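Local coordinates for protein alkylhalidase CmlS (Streptomyces venezuelae, PDB 3I3L) that is a flavin-dependent halogenase of chloramphenicol biosynthesis that holds its FAD through a covalent flavin-aspartate bond, at residues S93-W98 with K223-S228; D160-T165 with D178-A183. All coordinates share one frame; numbering follows the deposited sequence.

In the fold
Both interactions fall within the FAD-binding domain, on opposite sides of the chain's centre. Their own centres lie about 41 Å apart. Along the chain, interaction 2 is nested inside the loop that interaction 1 closes. They hold different elements. Interaction 1 joins two neighbouring strands of the large mixed sheet and is wholly buried. Backbone hydrogen bonds dominate it, with a buried hydroxyl cluster beside them. Interaction 2 packs a strand of the three-stranded antiparallel sheet over a strand of the mainly parallel nucleotide-binding sheet. There apolar side chains meet, buried except toward the more open Asp178. Thr226 of interaction 1 has its side chain about 6 Å from FAD; Ala183 of interaction 2 touches FAD.

Interaction 1 (S93-W98 with K223-S228); sequences SATFLW and KGTTYS
Ala94, Thr95 and Phe96 pair with Thr226, Tyr227 and Ser228 as parallel neighbours in the large mixed beta sheet of the FAD-binding domain. The pairing is tightest from Thr95 onward. Thr95 N gives a hydrogen bond to Thr226 O at 2.7 Å, tilted 31° out of the carbonyl plane. Thr95 O then accepts from Ser228 N, and Ser228 O accepts from Leu97 N at 2.8 Å. The last two bonds run nearly along the C=O axis. The pairing is looser at its start, where Thr226 N reaches Ser93 O only in a weak bond of 3.5 Å. Beyond it, the exposed Lys223 points its side chain away.

Hydroxyls gather at this looser end. Thr225 carries OG1 anti to its backbone N (chi1 -167°), which sets it between two side chains. Thr225 OG1 lies 2.9 Å from Thr95 OG1, in a hydrogen bond whose donor is not fixed, and 3.0 Å from Ser93 OG. Thr95 OG1 also bonds Thr106, so this buried oxygen is held from the turn before strand 226-231 and from strand 105-108. The side chains of Thr95 and Tyr227 lie side by side and point the same way, with Thr95 CG2 4.0 Å from Tyr227 CE1.

The other face of the sheet carries Ala94, Phe96, Thr226 and Ser228. Thr226 OG1 bonds Ser65, an FAD-binding residue, which places this face close to the cofactor site. Phe96 stacks on Trp105. The CD1-CE1 side of its ring lies against Ser228, with CD1 3.6 Å from Ser228 CB and CE1 3.6 Å from Ser228 OG.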
ATOM      1  N   SER A  93      -1.536   9.013  12.592  1.00 37.91           N
ATOM      2  CA  SER A  93      -1.138   7.625  12.814  1.00 36.51           C
ATOM      3  C   SER A  93      -2.292   6.642  12.593  1.00 35.58           C
ATOM      4  O   SER A  93      -3.393   7.026  12.219  1.00 35.22           O
ATOM      5  CB  SER A  93      -0.724   7.479  14.259  1.00 35.35           C
ATOM      6  OG  SER A  93      -1.808   7.874  15.089  1.00 34.76           O
ATOM      7  N   ALA A  94      -2.010   5.370  12.831  1.00 33.52           N
ATOM      8  CA  ALA A  94      -3.057   4.365  12.920  1.00 31.77           C
ATOM      9  C   ALA A  94      -2.891   3.662  14.269  1.00 30.74           C
ATOM     10  O   ALA A  94      -1.769   3.288  14.658  1.00 30.52           O
ATOM     11  CB  ALA A  94      -2.943   3.410  11.764  1.00 27.86           C
ATOM     12  N   THR A  95      -3.990   3.494  14.977  1.00 30.36           N
ATOM     13  CA  THR A  95      -3.957   2.782  16.249  1.00 29.94           C
ATOM     14  C   THR A  95      -4.697   1.433  16.186  1.00 30.56           C
ATOM     15  O   THR A  95      -5.777   1.322  15.597  1.00 30.37           O
ATOM     16  CB  THR A  95      -4.436   3.686  17.408  1.00 30.10           C
ATOM     17  OG1 THR A  95      -3.519   4.805  17.531  1.00 25.88           O
ATOM     18  CG2 THR A  95      -4.442   2.926  18.755  1.00 26.09           C
ATOM     19  N   PHE A  96      -4.103   0.423  16.804  1.00 29.80           N
ATOM     20  CA  PHE A  96      -4.584  -0.951  16.729  1.00 31.29           C
ATOM     21  C   PHE A  96      -4.875  -1.527  18.104  1.00 32.71           C
ATOM     22  O   PHE A  96      -4.015  -1.465  19.005  1.00 34.83           O
ATOM     23  CB  PHE A  96      -3.544  -1.809  16.013  1.00 30.30           C
ATOM     24  CG  PHE A  96      -3.398  -1.470  14.583  1.00 31.87           C
ATOM     25  CD1 PHE A  96      -4.126  -2.134  13.617  1.00 34.84           C
ATOM     26  CD2 PHE A  96      -2.583  -0.442  14.198  1.00 37.54           C
ATOM     27  CE1 PHE A  96      -4.034  -1.796  12.292  1.00 34.55           C
ATOM     28  CE2 PHE A  96      -2.479  -0.085  12.842  1.00 39.20           C
ATOM     29  CZ  PHE A  96      -3.196  -0.775  11.889  1.00 34.62           C
ATOM     30  N   LEU A  97      -6.089  -2.061  18.281  1.00 32.76           N
ATOM     31  CA  LEU A  97      -6.399  -2.825  19.510  1.00 32.79           C
ATOM     32  C   LEU A  97      -6.482  -4.256  19.086  1.00 31.01           C
ATOM     33  O   LEU A  97      -7.513  -4.677  18.582  1.00 31.00           O
ATOM     34  CB  LEU A  97      -7.695  -2.359  20.189  1.00 33.17           C
ATOM     35  CG  LEU A  97      -7.795  -0.832  20.351  1.00 36.70           C
ATOM     36  CD1 LEU A  97      -8.993  -0.454  21.218  1.00 41.28           C
ATOM     37  CD2 LEU A  97      -6.531  -0.237  20.924  1.00 39.67           C
ATOM     38  N   TRP A  98      -5.373  -4.981  19.263  1.00 29.46           N
ATOM     39  CA  TRP A  98      -5.078  -6.155  18.435  1.00 29.89           C
ATOM     40  C   TRP A  98      -4.911  -7.428  19.237  1.00 31.03           C
ATOM     41  O   TRP A  98      -3.846  -7.696  19.799  1.00 28.82           O
ATOM     42  CB  TRP A  98      -3.808  -5.898  17.561  1.00 30.64           C
ATOM     43  CG  TRP A  98      -3.846  -6.742  16.324  1.00 28.97           C
ATOM     44  CD1 TRP A  98      -3.042  -7.793  16.032  1.00 29.60           C
ATOM     45  CD2 TRP A  98      -4.758  -6.610  15.238  1.00 25.53           C
ATOM     46  NE1 TRP A  98      -3.391  -8.332  14.817  1.00 30.16           N
ATOM     47  CE2 TRP A  98      -4.466  -7.635  14.323  1.00 27.44           C
ATOM     48  CE3 TRP A  98      -5.802  -5.726  14.955  1.00 26.84           C
ATOM     49  CZ2 TRP A  98      -5.182  -7.811  13.134  1.00 26.23           C
ATOM     50  CZ3 TRP A  98      -6.533  -5.914  13.780  1.00 27.70           C
ATOM     51  CH2 TRP A  98      -6.199  -6.942  12.876  1.00 27.32           C
ATOM     52  N   LYS A 223      -5.500  12.023  18.596  1.00 38.79           N
ATOM     53  CA  LYS A 223      -6.582  12.680  17.889  1.00 39.78           C
ATOM     54  C   LYS A 223      -6.468  12.475  16.352  1.00 40.80           C
ATOM     55  O   LYS A 223      -5.394  12.708  15.741  1.00 39.40           O
ATOM     56  CB  LYS A 223      -6.595  14.168  18.199  1.00 42.34           C
ATOM     57  CG  LYS A 223      -7.914  14.864  17.784  1.00 47.02           C
ATOM     58  CD  LYS A 223      -8.161  14.860  16.261  1.00 53.27           C
ATOM     59  CE  LYS A 223      -9.504  15.517  15.826  1.00 55.57           C
ATOM     60  NZ  LYS A 223      -9.699  16.844  16.577  1.00 54.20           N
ATOM     61  N   GLY A 224      -7.571  12.054  15.736  1.00 38.29           N
ATOM     62  CA  GLY A 224      -7.544  11.756  14.339  1.00 38.58           C
ATOM     63  C   GLY A 224      -6.990  10.397  13.924  1.00 37.80           C
ATOM     64  O   GLY A 224      -6.881  10.117  12.708  1.00 39.04           O
ATOM     65  N   THR A 225      -6.632   9.545  14.886  1.00 37.69           N
ATOM     66  CA  THR A 225      -6.012   8.265  14.547  1.00 35.32           C
ATOM     67  C   THR A 225      -7.068   7.335  14.013  1.00 34.89           C
ATOM     68  O   THR A 225      -8.198   7.404  14.435  1.00 34.45           O
ATOM     69  CB  THR A 225      -5.313   7.624  15.797  1.00 36.66           C
ATOM     70  OG1 THR A 225      -4.477   6.544  15.388  1.00 34.28           O
ATOM     71  CG2 THR A 225      -6.327   7.109  16.819  1.00 34.37           C
ATOM     72  N   THR A 226      -6.673   6.428  13.118  1.00 35.47           N
ATOM     73  CA  THR A 226      -7.554   5.346  12.624  1.00 34.59           C
ATOM     74  C   THR A 226      -7.513   4.132  13.559  1.00 35.14           C
ATOM     75  O   THR A 226      -6.424   3.538  13.745  1.00 36.37           O
ATOM     76  CB  THR A 226      -7.164   4.877  11.183  1.00 36.48           C
ATOM     77  OG1 THR A 226      -7.398   5.939  10.241  1.00 36.84           O
ATOM     78  CG2 THR A 226      -7.979   3.571  10.703  1.00 32.44           C
ATOM     79  N   TYR A 227      -8.681   3.720  14.102  1.00 33.03           N
ATOM     80  CA  TYR A 227      -8.733   2.578  15.043  1.00 31.56           C
ATOM     81  C   TYR A 227      -9.114   1.293  14.332  1.00 31.93           C
ATOM     82  O   TYR A 227     -10.084   1.265  13.558  1.00 30.67           O
ATOM     83  CB  TYR A 227      -9.739   2.819  16.136  1.00 32.76           C
ATOM     84  CG  TYR A 227      -9.349   3.896  17.093  1.00 33.73           C
ATOM     85  CD1 TYR A 227      -8.421   3.633  18.093  1.00 33.88           C
ATOM     86  CD2 TYR A 227      -9.915   5.190  17.002  1.00 34.49           C
ATOM     87  CE1 TYR A 227      -8.052   4.608  18.980  1.00 36.38           C
ATOM     88  CE2 TYR A 227      -9.587   6.162  17.907  1.00 35.49           C
ATOM     89  CZ  TYR A 227      -8.643   5.865  18.898  1.00 40.29           C
ATOM     90  OH  TYR A 227      -8.252   6.818  19.796  1.00 42.26           O
ATOM     91  N   SER A 228      -8.314   0.237  14.548  1.00 31.49           N
ATOM     92  CA  SER A 228      -8.669  -1.117  14.074  1.00 30.36           C
ATOM     93  C   SER A 228      -8.706  -2.022  15.296  1.00 29.11           C
ATOM     94  O   SER A 228      -7.771  -2.048  16.082  1.00 29.71           O
ATOM     95  CB  SER A 228      -7.677  -1.680  13.060  1.00 29.65           C
ATOM     96  OG  SER A 228      -7.442  -0.795  11.973  1.00 30.15           O
TER

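Interaction 2 (D160-T165 with D178-A183); sequences DRVVLT and DFVIDA
Val162 and Val180 meet where strands 162-165 and 179-182 pass each other at 51°, with their axes 7.4 Å apart at closest approach. The two strands belong to different sheets and make no backbone hydrogen bond to each other. Side chains bridge the gap. Val162 and Val180 cross at about a right angle. Val180 sets CG1 between its backbone N and carbonyl carbon (chi1 59°), and this methyl meets both branches of Val162, 3.7 Å from CG1 and 3.8 Å from CG2. Leu164 adds a lighter touch, its CD1 lying 4.2 Å from Val180 CG2.

This is sheet-on-sheet packing in a Rossmann-type FAD-binding fold: the antiparallel three-stranded sheet lies over the mainly parallel sheet that contains strand 25-29. Leu164 also touches Ala27 of that strand, and Val180 touches Ile29. An alanine in place of Val162 would be likely to open a gap over Val180 CG1, which would lose both methyl contacts. Farther on, Ala183 touches FAD.

Polar contact lies at the start of the segments. A water donates to Asp160 O at 3.2 Å, but its approach to Asp178 OD1 is too short to be trusted. Asp178 OD2 accepts from Lys25 N.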
ATOM      1  N   ASP A 160      -2.384  -2.815 -33.173  1.00 31.02           N
ATOM      2  CA  ASP A 160      -1.953  -1.410 -33.370  1.00 31.45           C
ATOM      3  C   ASP A 160      -2.723  -0.363 -32.594  1.00 29.61           C
ATOM      4  O   ASP A 160      -2.380   0.807 -32.610  1.00 32.47           O
ATOM      5  CB  ASP A 160      -1.937  -1.039 -34.870  1.00 30.96           C
ATOM      6  CG  ASP A 160      -0.912  -1.878 -35.661  1.00 35.87           C
ATOM      7  OD1 ASP A 160       0.158  -2.274 -35.088  1.00 39.43           O
ATOM      8  OD2 ASP A 160      -1.205  -2.201 -36.822  1.00 39.93           O
ATOM      9  N   ARG A 161      -3.789  -0.749 -31.921  1.00 28.54           N
ATOM     10  CA  ARG A 161      -4.607   0.272 -31.300  1.00 28.67           C
ATOM     11  C   ARG A 161      -5.435  -0.332 -30.201  1.00 27.31           C
ATOM     12  O   ARG A 161      -5.480  -1.554 -30.063  1.00 30.02           O
ATOM     13  CB  ARG A 161      -5.580   0.881 -32.354  1.00 28.26           C
ATOM     14  CG  ARG A 161      -6.371  -0.189 -33.120  1.00 31.03           C
ATOM     15  CD  ARG A 161      -7.450   0.468 -34.102  1.00 33.14           C
ATOM     16  NE  ARG A 161      -6.837   1.553 -34.869  1.00 34.41           N
ATOM     17  CZ  ARG A 161      -6.041   1.353 -35.914  1.00 37.41           C
ATOM     18  NH1 ARG A 161      -5.775   0.115 -36.365  1.00 32.37           N
ATOM     19  NH2 ARG A 161      -5.514   2.395 -36.516  1.00 41.46           N
ATOM     20  N   VAL A 162      -6.119   0.519 -29.452  1.00 24.66           N
ATOM     21  CA  VAL A 162      -7.155   0.045 -28.556  1.00 25.89           C
ATOM     22  C   VAL A 162      -8.452   0.654 -29.053  1.00 25.03           C
ATOM     23  O   VAL A 162      -8.457   1.819 -29.363  1.00 26.18           O
ATOM     24  CB  VAL A 162      -6.888   0.518 -27.071  1.00 26.47           C
ATOM     25  CG1 VAL A 162      -8.069   0.255 -26.203  1.00 25.90           C
ATOM     26  CG2 VAL A 162      -5.628  -0.166 -26.494  1.00 26.84           C
ATOM     27  N   VAL A 163      -9.544  -0.126 -29.108  1.00 25.69           N
ATOM     28  CA  VAL A 163     -10.865   0.431 -29.381  1.00 25.28           C
ATOM     29  C   VAL A 163     -11.878   0.236 -28.281  1.00 24.65           C
ATOM     30  O   VAL A 163     -12.244  -0.837 -28.010  1.00 26.23           O
ATOM     31  CB  VAL A 163     -11.423  -0.116 -30.713  1.00 25.74           C
ATOM     32  CG1 VAL A 163     -12.748   0.585 -31.071  1.00 22.33           C
ATOM     33  CG2 VAL A 163     -10.389   0.094 -31.818  1.00 23.74           C
ATOM     34  N   LEU A 164     -12.399   1.318 -27.722  1.00 26.88           N
ATOM     35  CA  LEU A 164     -13.393   1.240 -26.651  1.00 28.79           C
ATOM     36  C   LEU A 164     -14.807   1.452 -27.153  1.00 28.72           C
ATOM     37  O   LEU A 164     -15.037   2.294 -28.016  1.00 27.49           O
ATOM     38  CB  LEU A 164     -13.094   2.327 -25.601  1.00 29.90           C
ATOM     39  CG  LEU A 164     -12.063   1.971 -24.510  1.00 32.20           C
ATOM     40  CD1 LEU A 164     -10.795   1.605 -25.088  1.00 31.66           C
ATOM     41  CD2 LEU A 164     -11.893   3.169 -23.638  1.00 29.31           C
ATOM     42  N   THR A 165     -15.757   0.712 -26.612  1.00 27.91           N
ATOM     43  CA  THR A 165     -17.141   1.088 -26.828  1.00 31.58           C
ATOM     44  C   THR A 165     -17.651   1.750 -25.590  1.00 33.23           C
ATOM     45  O   THR A 165     -17.445   1.241 -24.487  1.00 33.89           O
ATOM     46  CB  THR A 165     -18.034  -0.064 -27.232  1.00 32.76           C
ATOM     47  OG1 THR A 165     -17.506  -0.655 -28.413  1.00 36.05           O
ATOM     48  CG2 THR A 165     -19.453   0.435 -27.532  1.00 32.66           C
ATOM     49  N   ASP A 178      -4.104   5.019 -28.521  1.00 27.98           N
ATOM     50  CA  ASP A 178      -2.862   4.304 -28.517  1.00 27.37           C
ATOM     51  C   ASP A 178      -2.726   3.366 -27.281  1.00 27.91           C
ATOM     52  O   ASP A 178      -2.192   2.230 -27.403  1.00 25.66           O
ATOM     53  CB  ASP A 178      -1.700   5.275 -28.482  1.00 29.14           C
ATOM     54  CG  ASP A 178      -1.668   6.178 -29.718  1.00 29.10           C
ATOM     55  OD1 ASP A 178      -1.776   5.603 -30.809  1.00 31.37           O
ATOM     56  OD2 ASP A 178      -1.532   7.422 -29.559  1.00 29.36           O
ATOM     57  N   PHE A 179      -3.151   3.875 -26.122  1.00 24.76           N
ATOM     58  CA  PHE A 179      -3.125   3.077 -24.889  1.00 26.51           C
ATOM     59  C   PHE A 179      -4.429   3.190 -24.159  1.00 26.97           C
ATOM     60  O   PHE A 179      -5.230   4.150 -24.413  1.00 29.04           O
ATOM     61  CB  PHE A 179      -1.975   3.466 -23.966  1.00 23.42           C
ATOM     62  CG  PHE A 179      -0.644   3.112 -24.496  1.00 26.98           C
ATOM     63  CD1 PHE A 179      -0.051   1.910 -24.177  1.00 24.41           C
ATOM     64  CD2 PHE A 179       0.068   4.017 -25.279  1.00 27.17           C
ATOM     65  CE1 PHE A 179       1.217   1.565 -24.664  1.00 27.28           C
ATOM     66  CE2 PHE A 179       1.360   3.673 -25.802  1.00 25.25           C
ATOM     67  CZ  PHE A 179       1.936   2.473 -25.473  1.00 29.75           C
ATOM     68  N   VAL A 180      -4.690   2.189 -23.301  1.00 25.93           N
ATOM     69  CA  VAL A 180      -5.782   2.265 -22.375  1.00 24.87           C
ATOM     70  C   VAL A 180      -5.314   1.968 -20.963  1.00 24.38           C
ATOM     71  O   VAL A 180      -4.481   1.092 -20.758  1.00 24.87           O
ATOM     72  CB  VAL A 180      -6.958   1.326 -22.775  1.00 24.12           C
ATOM     73  CG1 VAL A 180      -6.528  -0.148 -22.849  1.00 20.84           C
ATOM     74  CG2 VAL A 180      -8.146   1.528 -21.785  1.00 20.04           C
ATOM     75  N   ILE A 181      -5.823   2.720 -19.990  1.00 26.29           N
ATOM     76  CA  ILE A 181      -5.610   2.377 -18.592  1.00 24.46           C
ATOM     77  C   ILE A 181      -6.962   1.940 -18.023  1.00 23.94           C
ATOM     78  O   ILE A 181      -7.934   2.730 -18.038  1.00 25.09           O
ATOM     79  CB  ILE A 181      -5.077   3.567 -17.749  1.00 24.84           C
ATOM     80  CG1 ILE A 181      -3.597   3.834 -18.063  1.00 25.19           C
ATOM     81  CG2 ILE A 181      -5.290   3.285 -16.209  1.00 20.11           C
ATOM     82  CD1 ILE A 181      -3.145   5.122 -17.485  1.00 21.97           C
ATOM     83  N   ASP A 182      -7.029   0.724 -17.492  1.00 23.05           N
ATOM     84  CA  ASP A 182      -8.241   0.361 -16.707  1.00 23.20           C
ATOM     85  C   ASP A 182      -8.065   0.806 -15.251  1.00 22.01           C
ATOM     86  O   ASP A 182      -7.268   0.246 -14.507  1.00 20.54           O
ATOM     87  CB  ASP A 182      -8.537  -1.125 -16.774  1.00 23.00           C
ATOM     88  CG  ASP A 182      -9.873  -1.506 -16.121  1.00 27.45           C
ATOM     89  OD1 ASP A 182     -10.543  -0.620 -15.504  1.00 23.89           O
ATOM     90  OD2 ASP A 182     -10.231  -2.720 -16.196  1.00 23.13           O
ATOM     91  N   ALA A 183      -8.805   1.843 -14.860  1.00 22.05           N
ATOM     92  CA  ALA A 183      -8.788   2.301 -13.481  1.00 21.69           C
ATOM     93  C   ALA A 183     -10.225   2.231 -13.019  1.00 22.62           C
ATOM     94  O   ALA A 183     -10.701   3.097 -12.271  1.00 22.94           O
ATOM     95  CB  ALA A 183      -8.256   3.723 -13.425  1.00 21.02           C
TER
HETATM   96  O   HOH W   1      -2.850   3.908 -32.131  1.00 34.26           O